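Local coordinates for protein Cys-Gly metallodipeptidase DUG1 (Saccharomyces cerevisiae, PDB 4G1P) that hydrolyses Cys-Gly as a metal-dependent dipeptidase of the M20 family and serves as the catalytic component of the glutathione-degrading complex, at residues Gln18-Leu23 with Ile123-Gly128; Ala388-Asp393 with Thr428-Leu433; Asn396-Ala401 with Ala469-Tyr474; Arg444-Ala449 with Asn453-Ile458. One frame throughout, in Å; residues are numbered along the deposited sequence.

Contact 1 (Gln18-Leu23 with Ile123-Gly128); sequences QFFSRL and IDEAKG
F20, on helix 16-28, meets I123 and E125, which stand at the end of strand 122-124 and at the start of its turn into strand 129-131. The apolar part is a CH-pi contact. I123 CG2 sits over the middle of one ring face, 4.3 Å from the centroid of F20 and only 7° off the ring normal. The other branch of the isoleucine touches too, with I123 CD1 3.6 Å from F20 CD1. With CG1 beside its backbone N and opposite its carbonyl carbon (chi1 -62°), I123 presents both branches to the ring. M130 and I458 also pack against F20.

The second contact pairs a ring edge with a charge. E125 OE2 lies near the ring plane of F20, 3.6 Å from CE2, and its carboxylate is turned 74° from that plane. The chain of E125 is extended beyond CG, which carries the acid to the rim of the ring. On the helix side, R22 forms a salt bridge with D150 of helix 135-154.

Hydrogen bonds shape the turn itself. D124 OD1 accepts from K127 N at 3.1 Å, from above its carboxylate plane, making an Asx motif; a weak bond from A126 N to the same oxygen adds to it. G128, with positive phi, follows before the chain runs back.

The chemistry is therefore an apolar face combined with a polar rim: the isoleucine packs helix 16-28 against the hairpin of strands 122-124 and 129-131, while the exposed E125 sets its carboxylate at the rim of the buried ring, where the weakly positive ring hydrogens would suit its negative charge.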
# COMPACT_ATOMS: atom_id res chain seq x y z
N GLN A 18 -20.68 12.35 33.13
CA GLN A 18 -21.57 11.73 32.17
C GLN A 18 -21.14 12.07 30.75
O GLN A 18 -21.27 11.23 29.85
CB GLN A 18 -23.08 11.98 32.40
CG GLN A 18 -23.49 13.08 33.38
CD GLN A 18 -23.29 12.69 34.84
OE1 GLN A 18 -22.33 13.13 35.48
NE2 GLN A 18 -24.20 11.88 35.37
N PHE A 19 -20.60 13.26 30.55
CA PHE A 19 -20.10 13.65 29.24
C PHE A 19 -18.97 12.71 28.81
O PHE A 19 -18.93 12.28 27.66
CB PHE A 19 -19.61 15.10 29.21
CG PHE A 19 -20.68 16.12 29.50
CD1 PHE A 19 -22.02 15.81 29.37
CD2 PHE A 19 -20.34 17.39 29.91
CE1 PHE A 19 -23.00 16.73 29.65
CE2 PHE A 19 -21.31 18.32 30.18
CZ PHE A 19 -22.64 17.99 30.05
N PHE A 20 -18.07 12.42 29.74
CA PHE A 20 -16.93 11.55 29.49
C PHE A 20 -17.45 10.17 29.14
O PHE A 20 -16.99 9.52 28.20
CB PHE A 20 -16.06 11.43 30.74
CG PHE A 20 -15.15 12.61 30.97
CD1 PHE A 20 -14.69 13.38 29.92
CD2 PHE A 20 -14.73 12.93 32.26
CE1 PHE A 20 -13.84 14.47 30.16
CE2 PHE A 20 -13.88 14.01 32.50
CZ PHE A 20 -13.44 14.78 31.46
N SER A 21 -18.42 9.73 29.92
CA SER A 21 -18.98 8.42 29.73
C SER A 21 -19.61 8.32 28.34
O SER A 21 -19.35 7.37 27.58
CB SER A 21 -20.00 8.13 30.82
OG SER A 21 -20.58 6.86 30.63
N ARG A 22 -20.44 9.30 28.02
CA ARG A 22 -21.08 9.33 26.72
C ARG A 22 -20.04 9.31 25.61
O ARG A 22 -20.18 8.57 24.63
CB ARG A 22 -21.97 10.56 26.61
CG ARG A 22 -22.38 10.89 25.20
CD ARG A 22 -23.21 12.16 25.16
NE ARG A 22 -24.57 11.92 25.62
CZ ARG A 22 -25.34 12.84 26.18
NH1 ARG A 22 -24.90 14.08 26.36
NH2 ARG A 22 -26.57 12.52 26.56
N LEU A 23 -18.98 10.09 25.77
CA LEU A 23 -17.96 10.21 24.74
C LEU A 23 -17.15 8.91 24.61
O LEU A 23 -16.67 8.57 23.54
CB LEU A 23 -17.06 11.41 25.03
CG LEU A 23 -15.93 11.68 24.04
CD1 LEU A 23 -16.49 11.91 22.65
CD2 LEU A 23 -15.11 12.86 24.49
N ILE A 123 -8.77 8.76 28.76
CA ILE A 123 -9.01 10.08 29.33
C ILE A 123 -8.06 10.34 30.48
O ILE A 123 -8.12 9.67 31.50
CB ILE A 123 -10.45 10.20 29.87
CG1 ILE A 123 -11.46 10.02 28.74
CG2 ILE A 123 -10.65 11.54 30.60
CD1 ILE A 123 -12.89 10.35 29.12
N ASP A 124 -7.17 11.31 30.33
CA ASP A 124 -6.20 11.62 31.38
C ASP A 124 -6.46 13.02 31.92
O ASP A 124 -6.00 14.01 31.34
CB ASP A 124 -4.78 11.52 30.83
CG ASP A 124 -3.71 11.79 31.89
OD1 ASP A 124 -4.04 12.19 33.03
OD2 ASP A 124 -2.51 11.61 31.57
N GLU A 125 -7.18 13.10 33.04
CA GLU A 125 -7.53 14.37 33.66
C GLU A 125 -6.31 15.07 34.27
O GLU A 125 -6.34 16.27 34.52
CB GLU A 125 -8.63 14.18 34.71
CG GLU A 125 -9.97 13.82 34.10
CD GLU A 125 -11.11 13.83 35.11
OE1 GLU A 125 -11.37 12.77 35.71
OE2 GLU A 125 -11.76 14.89 35.28
N ALA A 126 -5.24 14.32 34.50
CA ALA A 126 -4.02 14.92 35.02
C ALA A 126 -3.28 15.71 33.94
O ALA A 126 -2.85 16.84 34.18
CB ALA A 126 -3.12 13.88 35.63
N LYS A 127 -3.12 15.13 32.76
CA LYS A 127 -2.54 15.90 31.66
C LYS A 127 -3.60 16.76 31.00
O LYS A 127 -3.28 17.72 30.31
CB LYS A 127 -1.90 14.99 30.62
CG LYS A 127 -0.69 14.24 31.08
CD LYS A 127 -0.07 13.51 29.90
CE LYS A 127 1.02 12.54 30.33
NZ LYS A 127 1.01 11.34 29.45
N GLY A 128 -4.86 16.40 31.20
CA GLY A 128 -5.97 17.09 30.56
C GLY A 128 -6.10 16.80 29.07
O GLY A 128 -6.30 17.73 28.28

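Contact 2 (Ala388-Asp393 with Thr428-Leu433); sequences AYWVSD and TFQDAL
W390, near the end of strand 378-391, and Q430, midway along helix 426-433, are the closest backbone pair, yet their CA atoms stay 9.4 Å apart, so side chains alone bridge the gap. The bridge is one hydrogen bond: W390 NE1 donates to Q430 OE1 at 3.0 Å, with an N-H...O angle of 155°. The oxygen lies at the indole edge, slightly tilted from the ring plane. Seen from the amide, the donor stands 64° above the carbonyl plane and therefore on neither lone pair. Q430 reaches this far because its chain is extended, with CG opposite the backbone N (chi1 174°).

The other half of the amide is held as well. Q430 NE2 gives a nearly straight bond of 3.2 Å to D431 OD1, which it meets on the syn side of the carboxylate. The two bonds together are consistent with the modelled orientation of the amide, its oxygen toward the buried indole N-H.

The side chain of W390 is about 11 Å from that of D200, a zinc ligand. The strand belongs to the branched sheet that also contains strand 210-226, with W390 paired through its backbone to L215 and S392 to Y213. The indole packs on T426 and L427 of the helix and on V437 and L439 of strand 437-439, the edge of the six-stranded sheet. The contact thus joins the end of strand 378-391 to helix 426-433, beside strand 437-439.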
# COMPACT_ATOMS: atom_id res chain seq x y z
N ALA A 388 -16.75 21.95 -2.18
CA ALA A 388 -16.56 23.35 -2.54
C ALA A 388 -15.78 24.11 -1.50
O ALA A 388 -15.80 23.77 -0.32
CB ALA A 388 -17.88 24.02 -2.76
N TYR A 389 -15.07 25.15 -1.94
CA TYR A 389 -14.49 26.10 -1.01
C TYR A 389 -15.58 27.04 -0.51
O TYR A 389 -16.68 27.08 -1.06
CB TYR A 389 -13.36 26.88 -1.66
CG TYR A 389 -13.75 27.67 -2.89
CD1 TYR A 389 -14.40 28.90 -2.78
CD2 TYR A 389 -13.44 27.21 -4.16
CE1 TYR A 389 -14.74 29.63 -3.89
CE2 TYR A 389 -13.78 27.94 -5.28
CZ TYR A 389 -14.43 29.14 -5.13
OH TYR A 389 -14.78 29.87 -6.24
N TRP A 390 -15.29 27.80 0.54
CA TRP A 390 -16.30 28.66 1.12
C TRP A 390 -15.64 29.85 1.77
O TRP A 390 -14.64 29.70 2.47
CB TRP A 390 -17.14 27.88 2.13
CG TRP A 390 -18.08 28.71 2.97
CD1 TRP A 390 -19.31 29.17 2.59
CD2 TRP A 390 -17.89 29.13 4.33
NE1 TRP A 390 -19.90 29.87 3.63
CE2 TRP A 390 -19.04 29.86 4.71
CE3 TRP A 390 -16.86 28.96 5.26
CZ2 TRP A 390 -19.19 30.42 5.98
CZ3 TRP A 390 -17.00 29.53 6.51
CH2 TRP A 390 -18.16 30.25 6.86
N VAL A 391 -16.16 31.04 1.50
CA VAL A 391 -15.63 32.23 2.12
C VAL A 391 -16.81 33.08 2.55
O VAL A 391 -17.77 33.25 1.81
CB VAL A 391 -14.74 33.07 1.18
CG1 VAL A 391 -13.92 34.06 1.98
CG2 VAL A 391 -13.81 32.21 0.37
N SER A 392 -16.74 33.61 3.77
CA SER A 392 -17.79 34.46 4.26
C SER A 392 -17.22 35.65 4.98
O SER A 392 -16.04 35.66 5.35
CB SER A 392 -18.70 33.68 5.20
OG SER A 392 -19.21 34.56 6.19
N ASP A 393 -18.06 36.65 5.17
CA ASP A 393 -17.69 37.85 5.91
C ASP A 393 -17.97 37.59 7.37
O ASP A 393 -19.11 37.32 7.74
CB ASP A 393 -18.49 39.06 5.41
CG ASP A 393 -18.62 40.15 6.47
OD1 ASP A 393 -19.55 40.05 7.31
OD2 ASP A 393 -17.82 41.12 6.45
N THR A 428 -23.32 24.39 0.67
CA THR A 428 -24.67 23.92 0.42
C THR A 428 -25.63 24.40 1.51
O THR A 428 -26.77 24.74 1.23
CB THR A 428 -24.74 22.38 0.28
OG1 THR A 428 -24.01 21.99 -0.88
CG2 THR A 428 -26.17 21.92 0.11
N PHE A 429 -25.17 24.45 2.76
CA PHE A 429 -26.05 24.99 3.81
C PHE A 429 -26.36 26.46 3.55
O PHE A 429 -27.53 26.88 3.58
CB PHE A 429 -25.45 24.80 5.20
CG PHE A 429 -25.70 23.44 5.78
CD1 PHE A 429 -26.99 22.99 5.99
CD2 PHE A 429 -24.64 22.61 6.14
CE1 PHE A 429 -27.21 21.73 6.53
CE2 PHE A 429 -24.87 21.36 6.69
CZ PHE A 429 -26.15 20.92 6.88
N GLN A 430 -25.32 27.22 3.26
CA GLN A 430 -25.47 28.65 3.06
C GLN A 430 -26.44 28.96 1.94
O GLN A 430 -27.39 29.68 2.14
CB GLN A 430 -24.14 29.30 2.78
CG GLN A 430 -24.25 30.74 2.42
CD GLN A 430 -22.91 31.33 2.09
OE1 GLN A 430 -22.18 31.77 2.98
NE2 GLN A 430 -22.55 31.32 0.80
N ASP A 431 -26.19 28.39 0.77
CA ASP A 431 -27.00 28.67 -0.41
C ASP A 431 -28.40 28.07 -0.38
O ASP A 431 -29.37 28.76 -0.68
CB ASP A 431 -26.27 28.21 -1.67
CG ASP A 431 -25.04 29.06 -1.98
OD1 ASP A 431 -24.74 30.00 -1.20
OD2 ASP A 431 -24.38 28.78 -3.01
N ALA A 432 -28.51 26.79 -0.02
CA ALA A 432 -29.80 26.12 -0.04
C ALA A 432 -30.78 26.68 0.99
O ALA A 432 -31.98 26.76 0.74
CB ALA A 432 -29.63 24.62 0.17
N LEU A 433 -30.26 27.07 2.15
CA LEU A 433 -31.12 27.52 3.23
C LEU A 433 -31.19 29.04 3.26
O LEU A 433 -32.06 29.63 3.91
CB LEU A 433 -30.64 26.98 4.59
CG LEU A 433 -30.58 25.47 4.80
CD1 LEU A 433 -30.39 25.14 6.28
CD2 LEU A 433 -31.81 24.73 4.21

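Contact 3 (Asn396-Ala401 with Ala469-Tyr474); sequences NAQFTA and AAYLQY
A401 and Y474 mark the closest backbone approach of two packed helices, 397-410 and 458-477, with CA atoms 5.1 Å apart. Both belong to the alpha/beta scaffold of the catalytic domain; their local axes come within 9.0 Å and run at 131°, nearer antiparallel than parallel.

The tight part is built round a small side chain. A401 CB rests against Y474 CB at 4.0 Å and against Y471 CD1 at 4.1 Å, so one methyl group fits between the two tyrosines one helical turn apart. A405 continues this alanine surface along helix 397-410, touching A470 and Y471.

Deeper in, the contact becomes polar. Y471 OH donates to Q398 OE1 at 2.5 Å, with the oxygen near the plane of the tyrosine ring and the amide almost coplanar with that ring, 28° away. Q398, its CG opposite the carbonyl carbon (chi1 -80°), runs extended beyond CG, which brings its amide to the phenol. Its NE2 is bonded to S436 OG and V196 O, so both ends of this buried amide are satisfied and its rotation is fixed.

The looser side is that of Y474, which is partly exposed. Its CB faces A401, but its ring leads away along helix 397-410 toward K404 and L408, with S2 also alongside. Here the contact is a ring edge: Y474 CD2 lies 3.7 Å from A401 O, which sits in the ring plane. At the start of helix 397-410, N396 caps the first turn, its OD1 accepting from F399 N at 3.0 Å.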
# COMPACT_ATOMS: atom_id res chain seq x y z
N ASN A 396 -21.27 39.31 10.53
CA ASN A 396 -22.67 39.01 10.85
C ASN A 396 -23.01 38.45 12.23
O ASN A 396 -22.16 37.91 12.95
CB ASN A 396 -23.14 37.80 10.03
CG ASN A 396 -22.25 36.58 10.24
OD1 ASN A 396 -22.18 36.03 11.34
ND2 ASN A 396 -21.56 36.18 9.19
N ALA A 397 -24.29 38.57 12.57
CA ALA A 397 -24.81 38.31 13.91
C ALA A 397 -24.11 37.14 14.59
O ALA A 397 -23.71 37.23 15.75
CB ALA A 397 -26.32 38.07 13.85
N GLN A 398 -23.93 36.04 13.85
CA GLN A 398 -23.39 34.80 14.42
C GLN A 398 -21.97 34.95 14.94
O GLN A 398 -21.69 34.54 16.06
CB GLN A 398 -23.46 33.64 13.42
CG GLN A 398 -24.83 32.99 13.33
CD GLN A 398 -24.74 31.54 12.89
OE1 GLN A 398 -24.38 30.66 13.67
NE2 GLN A 398 -25.04 31.29 11.62
N PHE A 399 -21.10 35.54 14.14
CA PHE A 399 -19.71 35.76 14.55
C PHE A 399 -19.62 36.72 15.74
O PHE A 399 -18.80 36.55 16.63
CB PHE A 399 -18.86 36.26 13.37
CG PHE A 399 -18.44 35.18 12.41
CD1 PHE A 399 -17.34 34.39 12.68
CD2 PHE A 399 -19.14 34.95 11.24
CE1 PHE A 399 -16.94 33.38 11.80
CE2 PHE A 399 -18.75 33.96 10.35
CZ PHE A 399 -17.64 33.16 10.64
N THR A 400 -20.49 37.72 15.76
CA THR A 400 -20.53 38.64 16.89
C THR A 400 -20.91 37.89 18.15
O THR A 400 -20.23 37.97 19.17
CB THR A 400 -21.53 39.75 16.64
OG1 THR A 400 -21.22 40.39 15.40
CG2 THR A 400 -21.46 40.76 17.76
N ALA A 401 -22.01 37.15 18.06
CA ALA A 401 -22.44 36.29 19.16
C ALA A 401 -21.32 35.35 19.59
O ALA A 401 -21.01 35.24 20.79
CB ALA A 401 -23.68 35.50 18.76
N ALA A 469 -22.44 27.15 24.54
CA ALA A 469 -23.58 27.59 25.34
C ALA A 469 -23.78 29.11 25.27
O ALA A 469 -24.89 29.59 25.09
CB ALA A 469 -23.41 27.14 26.77
N ALA A 470 -22.70 29.86 25.43
CA ALA A 470 -22.84 31.31 25.45
C ALA A 470 -23.21 31.81 24.06
O ALA A 470 -24.02 32.73 23.92
CB ALA A 470 -21.57 31.97 25.94
N TYR A 471 -22.63 31.19 23.04
CA TYR A 471 -22.95 31.54 21.67
C TYR A 471 -24.44 31.39 21.36
O TYR A 471 -25.04 32.30 20.81
CB TYR A 471 -22.09 30.76 20.67
CG TYR A 471 -22.81 30.47 19.40
CD1 TYR A 471 -22.96 31.44 18.43
CD2 TYR A 471 -23.37 29.23 19.17
CE1 TYR A 471 -23.64 31.18 17.27
CE2 TYR A 471 -24.05 28.96 18.02
CZ TYR A 471 -24.18 29.93 17.07
OH TYR A 471 -24.86 29.66 15.92
N LEU A 472 -25.04 30.26 21.71
CA LEU A 472 -26.48 30.11 21.51
C LEU A 472 -27.26 31.18 22.30
O LEU A 472 -28.24 31.74 21.81
CB LEU A 472 -26.97 28.70 21.88
CG LEU A 472 -26.48 27.53 21.02
CD1 LEU A 472 -26.87 26.20 21.62
CD2 LEU A 472 -27.03 27.62 19.61
N GLN A 473 -26.81 31.46 23.51
CA GLN A 473 -27.47 32.43 24.34
C GLN A 473 -27.38 33.83 23.73
O GLN A 473 -28.40 34.52 23.58
CB GLN A 473 -26.85 32.44 25.74
CG GLN A 473 -27.50 33.45 26.68
CD GLN A 473 -28.99 33.21 26.84
OE1 GLN A 473 -29.42 32.11 27.18
NE2 GLN A 473 -29.78 34.24 26.60
N TYR A 474 -26.17 34.24 23.36
CA TYR A 474 -25.98 35.58 22.83
C TYR A 474 -26.68 35.74 21.49
O TYR A 474 -27.29 36.78 21.22
CB TYR A 474 -24.51 35.92 22.68
CG TYR A 474 -23.82 36.16 23.99
CD1 TYR A 474 -24.53 36.57 25.11
CD2 TYR A 474 -22.45 35.96 24.11
CE1 TYR A 474 -23.88 36.78 26.33
CE2 TYR A 474 -21.80 36.17 25.30
CZ TYR A 474 -22.51 36.59 26.41
OH TYR A 474 -21.84 36.78 27.60

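Contact 4 (Arg444-Ala449 with Asn453-Ile458); sequences RGDDGA and NEKLDI
The loop leading to the zinc ligand H450 is fastened to strand 455-457 by a salt-bridge network centred on K455. K455 NZ meets D446 OD1 at 2.7 Å, from above that carboxylate plane, and also pairs with D447 OD1; within its own strand it reaches D457 OD2 at 2.9 Å. The bends in the lysine chain bring the ammonium among the three acids, where it would offset the repulsion between D447 and D457.

R444 adds a stacked ion pair. Its guanidinium lies over the D457 carboxylate, the planes 17° apart, and NE is 3.1 Å from OD2. No N-H points at that oxygen: NE bonds to N460 OD1 and NH2 to S459 OG, at the start of helix 458-477.

One backbone bond crosses, K455 N to D447 O at 2.8 Å, straight (165°) and in the carbonyl plane. Next to it, the chain of E454 packs on D447 O and G448 O. Its carboxylate turns to R133 and to the backbone N atoms of G134, T136 and D137, while D447 OD2 bonds to T136 OG1. Loop and strand thus form a probable second shell behind D137 and H450, ligands in the dinuclear zinc site of this M20 peptidase.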
# COMPACT_ATOMS: atom_id res chain seq x y z
N ARG A 444 -7.59 22.10 19.07
CA ARG A 444 -6.37 22.80 18.69
C ARG A 444 -5.82 22.27 17.37
O ARG A 444 -6.23 21.21 16.90
CB ARG A 444 -5.31 22.67 19.78
CG ARG A 444 -5.85 22.91 21.17
CD ARG A 444 -4.72 23.00 22.16
NE ARG A 444 -5.20 23.14 23.53
CZ ARG A 444 -4.41 23.02 24.60
NH1 ARG A 444 -3.11 22.77 24.45
NH2 ARG A 444 -4.92 23.16 25.82
N GLY A 445 -4.89 23.01 16.78
CA GLY A 445 -4.38 22.66 15.46
C GLY A 445 -3.37 21.54 15.47
O GLY A 445 -2.85 21.16 14.42
N ASP A 446 -3.07 21.01 16.66
CA ASP A 446 -2.14 19.90 16.79
C ASP A 446 -2.84 18.67 17.34
O ASP A 446 -2.22 17.82 17.96
CB ASP A 446 -0.94 20.29 17.66
CG ASP A 446 -1.29 20.43 19.14
OD1 ASP A 446 -2.49 20.49 19.49
OD2 ASP A 446 -0.35 20.50 19.96
N ASP A 447 -4.15 18.59 17.12
CA ASP A 447 -4.95 17.51 17.66
C ASP A 447 -4.66 16.17 16.96
O ASP A 447 -4.99 15.10 17.46
CB ASP A 447 -6.44 17.88 17.59
CG ASP A 447 -6.85 18.81 18.73
OD1 ASP A 447 -5.96 19.27 19.46
OD2 ASP A 447 -8.06 19.06 18.92
N GLY A 448 -4.02 16.23 15.80
CA GLY A 448 -3.64 15.03 15.08
C GLY A 448 -4.78 14.41 14.30
O GLY A 448 -4.79 13.20 14.10
N ALA A 449 -5.74 15.20 13.84
CA ALA A 449 -6.79 14.65 12.99
C ALA A 449 -6.18 13.98 11.76
O ALA A 449 -5.22 14.50 11.17
CB ALA A 449 -7.79 15.72 12.59
N ASN A 453 -2.53 9.07 17.26
CA ASN A 453 -2.65 9.71 18.56
C ASN A 453 -3.55 10.95 18.55
O ASN A 453 -3.23 11.94 19.19
CB ASN A 453 -1.27 10.08 19.14
CG ASN A 453 -0.36 8.87 19.31
OD1 ASN A 453 -0.78 7.83 19.83
ND2 ASN A 453 0.89 9.00 18.89
N GLU A 454 -4.66 10.89 17.82
CA GLU A 454 -5.61 12.00 17.78
C GLU A 454 -6.08 12.32 19.19
O GLU A 454 -6.54 11.44 19.93
CB GLU A 454 -6.81 11.65 16.90
CG GLU A 454 -7.74 12.82 16.62
CD GLU A 454 -9.05 12.40 15.98
OE1 GLU A 454 -9.03 11.47 15.15
OE2 GLU A 454 -10.11 12.99 16.30
N LYS A 455 -5.96 13.58 19.57
CA LYS A 455 -6.24 14.00 20.93
C LYS A 455 -7.22 15.17 20.95
O LYS A 455 -7.37 15.89 19.95
CB LYS A 455 -4.95 14.44 21.62
CG LYS A 455 -4.78 15.97 21.68
CD LYS A 455 -3.44 16.40 21.08
CE LYS A 455 -3.07 17.83 21.46
NZ LYS A 455 -4.02 18.83 20.91
N LEU A 456 -7.88 15.34 22.08
CA LEU A 456 -8.67 16.54 22.34
C LEU A 456 -8.31 16.97 23.74
O LEU A 456 -8.43 16.19 24.68
CB LEU A 456 -10.17 16.25 22.25
CG LEU A 456 -11.05 17.51 22.44
CD1 LEU A 456 -10.61 18.59 21.48
CD2 LEU A 456 -12.54 17.20 22.26
N ASP A 457 -7.82 18.20 23.89
CA ASP A 457 -7.50 18.70 25.21
C ASP A 457 -8.80 18.96 25.95
O ASP A 457 -9.74 19.49 25.38
CB ASP A 457 -6.66 19.97 25.12
CG ASP A 457 -5.34 19.75 24.41
OD1 ASP A 457 -4.37 19.29 25.05
OD2 ASP A 457 -5.29 20.04 23.19
N ILE A 458 -8.85 18.54 27.22
CA ILE A 458 -10.06 18.69 28.02
C ILE A 458 -10.43 20.17 28.17
O ILE A 458 -11.61 20.52 28.26
CB ILE A 458 -9.92 17.99 29.40
CG1 ILE A 458 -9.62 16.51 29.20
CG2 ILE A 458 -11.18 18.12 30.20
CD1 ILE A 458 -9.54 15.71 30.49

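Along the chain contact 1 closes first; contacts 2 and 3 then alternate their segments, and contact 4 is nested inside the loop closed by contact 3. Contacts 1 and 4, with centres 14 Å apart, share the three-stranded sheet 122-124, 129-131, 455-457 and touch through a probable hydrogen bond from I458 N to G128 O at 2.9 Å. Contacts 2 and 3, 19 Å apart between centres, meet where F399 packs on S392 and D393. Helix 458-477 starts at contact 4 and carries contact 3. Contacts 1 and 2 lie on opposite sides of the chain's centre. Helix 16-28 and the zinc-site loop thus meet on one small sheet, while contacts 2 and 3 pack C-terminal helices.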